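Local structure of heme-binding protein A / AI-2 binding protein A (Helicobacter pylori SS1, 6OFQ) at residues R37-S42 with E53-A57; P46-T50 with K139-Y143; Y62-V66 with L179-S185. The protein binds peptides such as STSA in the periplasm and probably delivers them to an ABC transporter for uptake. All blocks are in the same frame, centred on the assembly; numbering follows the deposited sequence.

Contact 1: residues R37-S42 with E53-A57; sequences RGADGS and ESYVA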
loop_
_atom_site.group_PDB
_atom_site.type_symbol
_atom_site.label_atom_id
_atom_site.label_comp_id
_atom_site.label_asym_id
_atom_site.label_seq_id
_atom_site.Cartn_x
_atom_site.Cartn_y
_atom_site.Cartn_z
ATOM N N ARG A 37 2.960 -14.402 6.659
ATOM C CA ARG A 37 1.995 -13.678 5.873
ATOM C C ARG A 37 1.507 -14.533 4.734
ATOM O O ARG A 37 2.018 -15.619 4.457
ATOM C CB ARG A 37 2.578 -12.343 5.438
ATOM C CG ARG A 37 3.944 -12.389 4.774
ATOM C CD ARG A 37 3.930 -12.919 3.353
ATOM N NE ARG A 37 5.220 -12.849 2.653
ATOM C CZ ARG A 37 5.817 -11.766 2.167
ATOM N NH1 ARG A 37 5.213 -10.619 2.342
ATOM N NH2 ARG A 37 7.002 -11.815 1.637
ATOM N N GLY A 38 0.453 -14.119 4.073
ATOM C CA GLY A 38 -0.287 -14.924 3.124
ATOM C C GLY A 38 0.206 -15.026 1.722
ATOM O O GLY A 38 -0.049 -16.030 1.061
ATOM N N ALA A 39 0.921 -14.037 1.196
ATOM C CA ALA A 39 1.411 -13.992 -0.197
ATOM C C ALA A 39 2.765 -13.319 -0.209
ATOM O O ALA A 39 3.009 -12.320 0.472
ATOM C CB ALA A 39 0.430 -13.256 -1.061
ATOM N N ASP A 40 3.615 -13.875 -1.047
ATOM C CA ASP A 40 4.984 -13.363 -1.191
ATOM C C ASP A 40 5.003 -11.977 -1.847
ATOM O O ASP A 40 4.085 -11.575 -2.501
ATOM C CB ASP A 40 5.776 -14.350 -2.041
ATOM C CG ASP A 40 7.281 -14.198 -1.956
ATOM O OD1 ASP A 40 7.804 -13.493 -1.066
ATOM O OD2 ASP A 40 7.918 -14.822 -2.854
ATOM N N GLY A 41 6.122 -11.303 -1.614
ATOM C CA GLY A 41 6.427 -10.110 -2.418
ATOM C C GLY A 41 6.627 -10.453 -3.886
ATOM O O GLY A 41 6.873 -11.614 -4.264
ATOM N N SER A 42 6.564 -9.414 -4.718
ATOM C CA SER A 42 6.668 -9.537 -6.156
ATOM C C SER A 42 7.954 -8.919 -6.715
ATOM O O SER A 42 8.268 -9.150 -7.893
ATOM C CB SER A 42 5.432 -8.905 -6.827
ATOM O OG SER A 42 4.265 -9.695 -6.596
ATOM N N GLU A 53 2.501 -6.639 0.609
ATOM C CA GLU A 53 3.336 -7.819 0.777
ATOM C C GLU A 53 4.750 -7.636 0.284
ATOM O O GLU A 53 5.719 -8.034 0.933
ATOM C CB GLU A 53 2.668 -9.059 0.158
ATOM C CG GLU A 53 1.356 -9.535 0.781
ATOM C CD GLU A 53 1.453 -10.135 2.162
ATOM O OE1 GLU A 53 2.422 -9.953 2.898
ATOM O OE2 GLU A 53 0.502 -10.890 2.523
ATOM N N SER A 54 4.911 -7.010 -0.871
ATOM C CA SER A 54 6.241 -6.676 -1.365
ATOM C C SER A 54 6.989 -5.739 -0.397
ATOM O O SER A 54 8.198 -5.896 -0.182
ATOM C CB SER A 54 6.209 -6.021 -2.723
ATOM O OG SER A 54 5.628 -6.862 -3.741
ATOM N N TYR A 55 6.256 -4.763 0.140
ATOM C CA TYR A 55 6.913 -3.798 1.016
ATOM C C TYR A 55 7.316 -4.320 2.362
ATOM O O TYR A 55 8.107 -3.625 3.019
ATOM C CB TYR A 55 6.076 -2.501 1.115
ATOM C CG TYR A 55 5.889 -1.772 -0.195
ATOM C CD1 TYR A 55 6.750 -1.870 -1.276
ATOM C CD2 TYR A 55 4.813 -0.858 -0.341
ATOM C CE1 TYR A 55 6.518 -1.148 -2.418
ATOM C CE2 TYR A 55 4.620 -0.100 -1.451
ATOM C CZ TYR A 55 5.463 -0.256 -2.522
ATOM O OH TYR A 55 5.313 0.548 -3.646
ATOM N N VAL A 56 6.792 -5.490 2.758
ATOM C CA VAL A 56 7.321 -6.085 3.977
ATOM C C VAL A 56 8.844 -6.193 3.930
ATOM O O VAL A 56 9.521 -5.750 4.873
ATOM C CB VAL A 56 6.687 -7.473 4.222
ATOM C CG1 VAL A 56 7.360 -8.128 5.434
ATOM C CG2 VAL A 56 5.177 -7.393 4.402
ATOM N N ALA A 57 9.385 -6.740 2.860
ATOM C CA ALA A 57 10.842 -6.808 2.752
ATOM C C ALA A 57 11.516 -5.472 2.414
ATOM O O ALA A 57 12.436 -5.043 3.127
ATOM C CB ALA A 57 11.289 -7.866 1.752
HETATM O O HOH W 1 8.115 -9.203 0.839
HETATM O O HOH W 2 -0.706 -11.512 4.899
#

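Contact 2: residues P46-T50 with K139-Y143; sequences PALVT and KSYKY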
loop_
_atom_site.group_PDB
_atom_site.type_symbol
_atom_site.label_atom_id
_atom_site.label_comp_id
_atom_site.label_asym_id
_atom_site.label_seq_id
_atom_site.Cartn_x
_atom_site.Cartn_y
_atom_site.Cartn_z
ATOM N N PRO A 46 11.131 -1.512 -4.887
ATOM C CA PRO A 46 9.791 -1.055 -4.495
ATOM C C PRO A 46 9.138 -0.107 -5.461
ATOM O O PRO A 46 7.913 0.062 -5.403
ATOM C CB PRO A 46 10.002 -0.397 -3.147
ATOM C CG PRO A 46 11.378 0.068 -3.265
ATOM C CD PRO A 46 12.156 -0.966 -3.993
ATOM N N ALA A 47 9.917 0.526 -6.359
ATOM C CA ALA A 47 9.343 1.343 -7.394
ATOM C C ALA A 47 8.606 0.572 -8.459
ATOM O O ALA A 47 7.788 1.160 -9.137
ATOM C CB ALA A 47 10.326 2.304 -8.039
ATOM N N LEU A 48 8.809 -0.741 -8.540
ATOM C CA LEU A 48 8.169 -1.530 -9.569
ATOM C C LEU A 48 6.863 -2.191 -9.126
ATOM O O LEU A 48 6.192 -2.846 -9.938
ATOM C CB LEU A 48 9.160 -2.662 -9.967
ATOM C CG LEU A 48 10.421 -2.145 -10.651
ATOM C CD1 LEU A 48 11.240 -3.385 -11.022
ATOM C CD2 LEU A 48 10.203 -1.272 -11.851
ATOM N N VAL A 49 6.548 -2.098 -7.846
ATOM C CA VAL A 49 5.392 -2.810 -7.265
ATOM C C VAL A 49 4.565 -1.802 -6.473
ATOM O O VAL A 49 5.041 -0.702 -6.215
ATOM C CB VAL A 49 5.875 -4.021 -6.456
ATOM C CG1 VAL A 49 6.416 -5.133 -7.346
ATOM C CG2 VAL A 49 6.875 -3.629 -5.422
ATOM N N THR A 50 3.378 -2.259 -6.033
ATOM C CA THR A 50 2.511 -1.334 -5.282
ATOM C C THR A 50 1.937 -1.909 -4.005
ATOM O O THR A 50 1.158 -1.227 -3.334
ATOM C CB THR A 50 1.308 -0.906 -6.165
ATOM O OG1 THR A 50 0.530 -2.070 -6.416
ATOM C CG2 THR A 50 1.722 -0.224 -7.481
ATOM N N LYS A 139 8.122 -4.464 -16.740
ATOM C CA LYS A 139 8.385 -3.589 -15.556
ATOM C C LYS A 139 7.886 -2.165 -15.795
ATOM O O LYS A 139 8.055 -1.570 -16.877
ATOM C CB LYS A 139 9.852 -3.538 -15.136
ATOM C CG LYS A 139 10.441 -4.859 -14.667
ATOM C CD LYS A 139 11.932 -4.809 -14.450
ATOM C CE LYS A 139 12.506 -5.866 -13.533
ATOM N NZ LYS A 139 12.338 -7.169 -14.214
ATOM N N SER A 140 7.248 -1.650 -14.752
ATOM C CA SER A 140 6.638 -0.350 -14.826
ATOM C C SER A 140 6.781 0.354 -13.474
ATOM O O SER A 140 6.631 -0.263 -12.409
ATOM C CB SER A 140 5.160 -0.468 -15.111
ATOM O OG SER A 140 4.583 0.825 -15.151
ATOM N N TYR A 141 7.003 1.676 -13.520
ATOM C CA TYR A 141 7.046 2.516 -12.317
ATOM C C TYR A 141 5.653 2.988 -12.010
ATOM O O TYR A 141 5.279 4.123 -12.274
ATOM C CB TYR A 141 8.041 3.675 -12.554
ATOM C CG TYR A 141 9.495 3.201 -12.720
ATOM C CD1 TYR A 141 10.179 2.568 -11.691
ATOM C CD2 TYR A 141 10.213 3.460 -13.909
ATOM C CE1 TYR A 141 11.481 2.099 -11.823
ATOM C CE2 TYR A 141 11.561 3.105 -14.000
ATOM C CZ TYR A 141 12.175 2.418 -12.987
ATOM O OH TYR A 141 13.478 1.989 -13.144
ATOM N N LYS A 142 4.897 2.072 -11.403
ATOM C CA LYS A 142 3.468 2.231 -11.268
ATOM C C LYS A 142 2.992 3.372 -10.410
ATOM O O LYS A 142 2.113 4.151 -10.826
ATOM C CB LYS A 142 2.768 0.919 -10.790
ATOM C CG LYS A 142 2.876 -0.256 -11.773
ATOM C CD LYS A 142 2.473 -1.584 -11.107
ATOM C CE LYS A 142 2.945 -2.904 -11.701
ATOM N NZ LYS A 142 2.246 -4.052 -11.050
ATOM N N TYR A 143 3.528 3.529 -9.201
ATOM C CA TYR A 143 3.175 4.663 -8.392
ATOM C C TYR A 143 3.545 5.937 -9.110
ATOM O O TYR A 143 2.772 6.897 -9.016
ATOM C CB TYR A 143 3.874 4.639 -7.041
ATOM C CG TYR A 143 3.091 4.013 -5.875
ATOM C CD1 TYR A 143 2.165 4.786 -5.212
ATOM C CD2 TYR A 143 3.384 2.762 -5.352
ATOM C CE1 TYR A 143 1.475 4.324 -4.100
ATOM C CE2 TYR A 143 2.726 2.266 -4.227
ATOM C CZ TYR A 143 1.807 3.092 -3.606
ATOM O OH TYR A 143 1.233 2.612 -2.445
HETATM O O HOH W 3 5.190 1.265 -8.185
HETATM O O HOH W 4 6.649 -3.504 -12.613
HETATM O O HOH W 5 4.732 -5.271 -10.524
HETATM O O HOH W 6 0.728 -3.890 -8.764
#

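Contact 3: residues Y62-V66 with L179-S185; sequences YDTLV and LGMDFLS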
loop_
_atom_site.group_PDB
_atom_site.type_symbol
_atom_site.label_atom_id
_atom_site.label_comp_id
_atom_site.label_asym_id
_atom_site.label_seq_id
_atom_site.Cartn_x
_atom_site.Cartn_y
_atom_site.Cartn_z
ATOM N N TYR A 62 15.427 -0.576 2.448
ATOM C CA TYR A 62 15.688 0.733 1.848
ATOM C C TYR A 62 15.237 1.863 2.778
ATOM O O TYR A 62 14.280 1.704 3.526
ATOM C CB TYR A 62 14.935 0.967 0.544
ATOM C CG TYR A 62 15.280 -0.005 -0.570
ATOM C CD1 TYR A 62 16.405 0.175 -1.346
ATOM C CD2 TYR A 62 14.506 -1.115 -0.823
ATOM C CE1 TYR A 62 16.723 -0.661 -2.405
ATOM C CE2 TYR A 62 14.805 -1.934 -1.894
ATOM C CZ TYR A 62 15.901 -1.695 -2.694
ATOM O OH TYR A 62 16.132 -2.521 -3.780
ATOM N N ASP A 63 15.924 3.003 2.683
ATOM C CA ASP A 63 15.449 4.271 3.190
ATOM C C ASP A 63 15.034 5.221 2.113
ATOM O O ASP A 63 15.349 5.081 0.928
ATOM C CB ASP A 63 16.527 4.949 4.011
ATOM C CG ASP A 63 16.874 4.136 5.238
ATOM O OD1 ASP A 63 15.954 3.783 6.024
ATOM O OD2 ASP A 63 18.065 3.823 5.459
ATOM N N THR A 64 14.308 6.227 2.605
ATOM C CA THR A 64 13.793 7.335 1.816
ATOM C C THR A 64 14.431 8.658 2.312
ATOM O O THR A 64 15.146 8.670 3.310
ATOM C CB THR A 64 12.248 7.381 1.876
ATOM O OG1 THR A 64 11.807 7.025 3.187
ATOM C CG2 THR A 64 11.606 6.394 0.869
ATOM N N LEU A 65 14.101 9.770 1.645
ATOM C CA LEU A 65 14.644 11.078 2.090
ATOM C C LEU A 65 14.135 11.512 3.472
ATOM O O LEU A 65 14.870 12.015 4.337
ATOM C CB LEU A 65 14.343 12.147 1.062
ATOM C CG LEU A 65 15.116 12.029 -0.261
ATOM C CD1 LEU A 65 14.569 13.103 -1.190
ATOM C CD2 LEU A 65 16.603 12.339 -0.037
ATOM N N VAL A 66 12.839 11.288 3.673
ATOM C CA VAL A 66 12.153 11.456 4.940
ATOM C C VAL A 66 11.454 10.170 5.302
ATOM O O VAL A 66 11.259 9.349 4.390
ATOM C CB VAL A 66 11.145 12.643 4.902
ATOM C CG1 VAL A 66 11.881 13.913 4.425
ATOM C CG2 VAL A 66 9.932 12.347 4.018
ATOM N N LEU A 179 7.584 11.831 -0.342
ATOM C CA LEU A 179 9.008 11.488 -0.340
ATOM C C LEU A 179 9.319 10.447 0.693
ATOM O O LEU A 179 10.436 9.910 0.691
ATOM C CB LEU A 179 9.905 12.734 -0.098
ATOM C CG LEU A 179 9.694 13.804 -1.152
ATOM C CD1 LEU A 179 10.627 14.964 -0.749
ATOM C CD2 LEU A 179 10.024 13.279 -2.503
ATOM N N GLY A 180 8.421 10.090 1.616
ATOM C CA GLY A 180 8.543 8.975 2.552
ATOM C C GLY A 180 7.991 7.698 2.013
ATOM O O GLY A 180 8.109 6.691 2.718
ATOM N N MET A 181 7.408 7.684 0.827
ATOM C CA MET A 181 6.753 6.476 0.287
ATOM C C MET A 181 7.785 5.496 -0.299
ATOM O O MET A 181 8.772 5.929 -0.895
ATOM C CB MET A 181 5.684 6.841 -0.712
ATOM C CG MET A 181 4.537 7.577 -0.066
ATOM S SD MET A 181 3.282 8.189 -1.185
ATOM C CE MET A 181 2.784 6.664 -1.999
ATOM N N ASP A 182 7.411 4.214 -0.267
ATOM C CA ASP A 182 8.308 3.143 -0.662
ATOM C C ASP A 182 8.831 3.294 -2.117
ATOM O O ASP A 182 9.992 2.947 -2.353
ATOM C CB ASP A 182 7.567 1.835 -0.497
ATOM C CG ASP A 182 7.171 1.564 0.938
ATOM O OD1 ASP A 182 6.163 2.167 1.345
ATOM O OD2 ASP A 182 7.864 0.812 1.638
ATOM N N PHE A 183 8.006 3.793 -3.023
ATOM C CA PHE A 183 8.447 3.888 -4.416
ATOM C C PHE A 183 9.582 4.854 -4.625
ATOM O O PHE A 183 10.224 4.820 -5.677
ATOM C CB PHE A 183 7.256 4.114 -5.368
ATOM C CG PHE A 183 6.782 5.554 -5.441
ATOM C CD1 PHE A 183 6.012 6.179 -4.471
ATOM C CD2 PHE A 183 7.130 6.332 -6.541
ATOM C CE1 PHE A 183 5.509 7.459 -4.599
ATOM C CE2 PHE A 183 6.629 7.610 -6.684
ATOM C CZ PHE A 183 5.877 8.222 -5.698
ATOM N N LEU A 184 9.778 5.749 -3.651
ATOM C CA LEU A 184 10.850 6.727 -3.705
ATOM C C LEU A 184 12.017 6.339 -2.832
ATOM O O LEU A 184 12.838 7.189 -2.431
ATOM C CB LEU A 184 10.307 8.119 -3.391
ATOM C CG LEU A 184 9.299 8.593 -4.413
ATOM C CD1 LEU A 184 8.708 9.930 -3.960
ATOM C CD2 LEU A 184 9.847 8.661 -5.852
ATOM N N SER A 185 12.155 5.056 -2.543
ATOM C CA SER A 185 13.342 4.518 -1.932
ATOM C C SER A 185 14.645 4.800 -2.699
ATOM O O SER A 185 14.624 4.909 -3.933
ATOM C CB SER A 185 13.155 3.010 -1.860
ATOM O OG SER A 185 12.191 2.583 -0.930
HETATM O O HOH W 7 11.542 2.245 1.679
HETATM O O HOH W 8 10.138 4.613 2.953
HETATM O O HOH W 9 12.748 9.623 -0.880
#

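Contact 1: residues R37-S42 with E53-A57
The guanidinium of R37 turns its edge to E53: OE1 of E53 lies near the guanidinium plane, as does water 1 farther round the rim, while one face carries CA of D40, offset toward the rim. Guanidinium and carboxylate planes stand 76° apart, and NH1 of R37 therefore reaches OE1 of E53 from above the carboxylate, 2.9 Å away, in a salt bridge. The same NH1 donates to the backbone O of E53 at 3.0 Å; with NE bonded to OG1 of T247 and NH2 to water 1 besides, the guanidinium has little freedom to rotate. The carboxylate reaches NH1 because the E53 chain bends at chi2 (-70°), folding back alongside R37, whose methylenes slide past it in the opposite direction, with CG of R37 3.4 Å from OE1 of E53. The other oxygen, OE2, takes a weak bond from N of A39 and a proton of water 2, which in turn accepts from N of G38. D40 joins the network through OD1, 3.3 Å from NH2 of R37, and its OD2 accepts from the backbone N of D222 and from NE1 of W219. The positive guanidinium between them probably keeps the carboxylates of E53 and D40 ionised. Farther along, N of S42 donates to OG of S54 (2.9 Å, 162° at the hydrogen), a hydroxyl also bonded to D51. The contact thus ties the end of strand 32-37 to the first turns of helix 52-61; V245 of the adjacent strand 242-247 supports R37 and V56, and W409 of helix 409-417 packs on A39 and E53.

Contact 2: residues P46-T50 with K139-Y143
An inverse gamma turn centred on Y141, the N-cap residue of helix 142-147, receives the backbone of A47 and L48. Two CA-H...O contacts run in opposite senses here: CA of Y141 approaches O of A47, and CA of L48 approaches O of S140, each pair 3.5 Å apart. The side chains pair differently for L48: CB of A47 meets the edge of the Y141 ring, 3.7 Å from CD1, whereas CD2 of L48 sits 3.6 Å from CE1 of Y141 and its other methyl, CD1, lies against the CD and CE methylenes of K139. The phenol of Y141 is anchored on the carbonyl of R132. In this type II periplasmic binding protein, segment 46-50 belongs to the connection from strand 32-37 to helix 52-61, and it rests here on the beginning of a helix far along the chain. No direct hydrogen bond spans the two segments; waters do the polar work. Water 3 lies 2.8 Å from O of A47 and accepts from N of Y143 in the first turn of the helix. Water 4 joins O of L48 to N of S140. With its chain extended beyond CG, K142 passes CE within 3.7 Å of O of L48 and carries NZ to waters 5 and 6, which lead to O of L48 and OG1 of T50. The side chains of T50 and K142 cross at about a right angle, with CG2 of T50 3.7 Å from CB of K142. O of V49 faces the edge of the Y143 ring, whose hydroxyl is bonded to D431 and whose plane nearly parallels that of F183.

Contact 3: residues Y62-V66 with L179-S185
A chi1 of 38° places OG1 of T64 between its own backbone N and carbonyl carbon, and sends the CG2 methyl in among the carbonyls of segment 179-185. CG2 of T64 comes to 3.4 Å from O of M181 and lies near O of L184 as well, while CB of T64 touches O of L179 at 3.3 Å. The hydroxyl serves its own segment: OG1 of T64 donates to O of V66 over 2.7 Å, which ties down the bend through L65. That same carbonyl receives a CA-H...O contact, with CA of G180 3.3 Å from O of V66. S185 is fixed in a comparable way. With OG anti to its carbonyl carbon (chi1 -70°), it folds back on the short 3-10 turn and donates to O of D182 at 2.6 Å, in the carbonyl plane on a lone pair; N of S185 donates to the same oxygen. So held, S185 sets its CB and OG beside CB of Y62, with OG 3.5 Å from that carbon. Water supplies the polar links across this buried contact. Water 9 accepts from N of L65 and donates to O of L179 and O of L184, and water 8 donates to both OG1 of T64 and O of G180. Apolar packing is lighter, with CG2 of V66 4.1 Å from CB of L179. The hydroxyl of Y62 is bonded to M44. The loop 62-66 leads from helix 52-61 into strand 66-68, at the margin of an antiparallel sheet, with backbone bonds from T64 and L65 to L79 and A80 of strand 75-85; F94 of strand 91-96 packs on V66 and L179, and F123 of helix 116-127 on L179 and L184.

Contact 3 is the most enclosed of the three, whereas contacts 1 and 2 are partly buried. Contacts 1 and 2 share the connection between strand 32-37 and helix 52-61; contact 3 takes up the chain just beyond that helix. Chemistry does not simply track burial: a salt bridge and direct hydrogen bonds dominate contact 1, while the partly buried contact 2 and the buried contact 3 both lack a direct hydrogen bond between segments and rely on bridging waters, CA-H...O contacts and packing. Y55 joins them, its hydroxyl probably bonded to O of P46 and its ring packed on D182. Y143 of contact 2 likewise leans on M181 and F183 of contact 3.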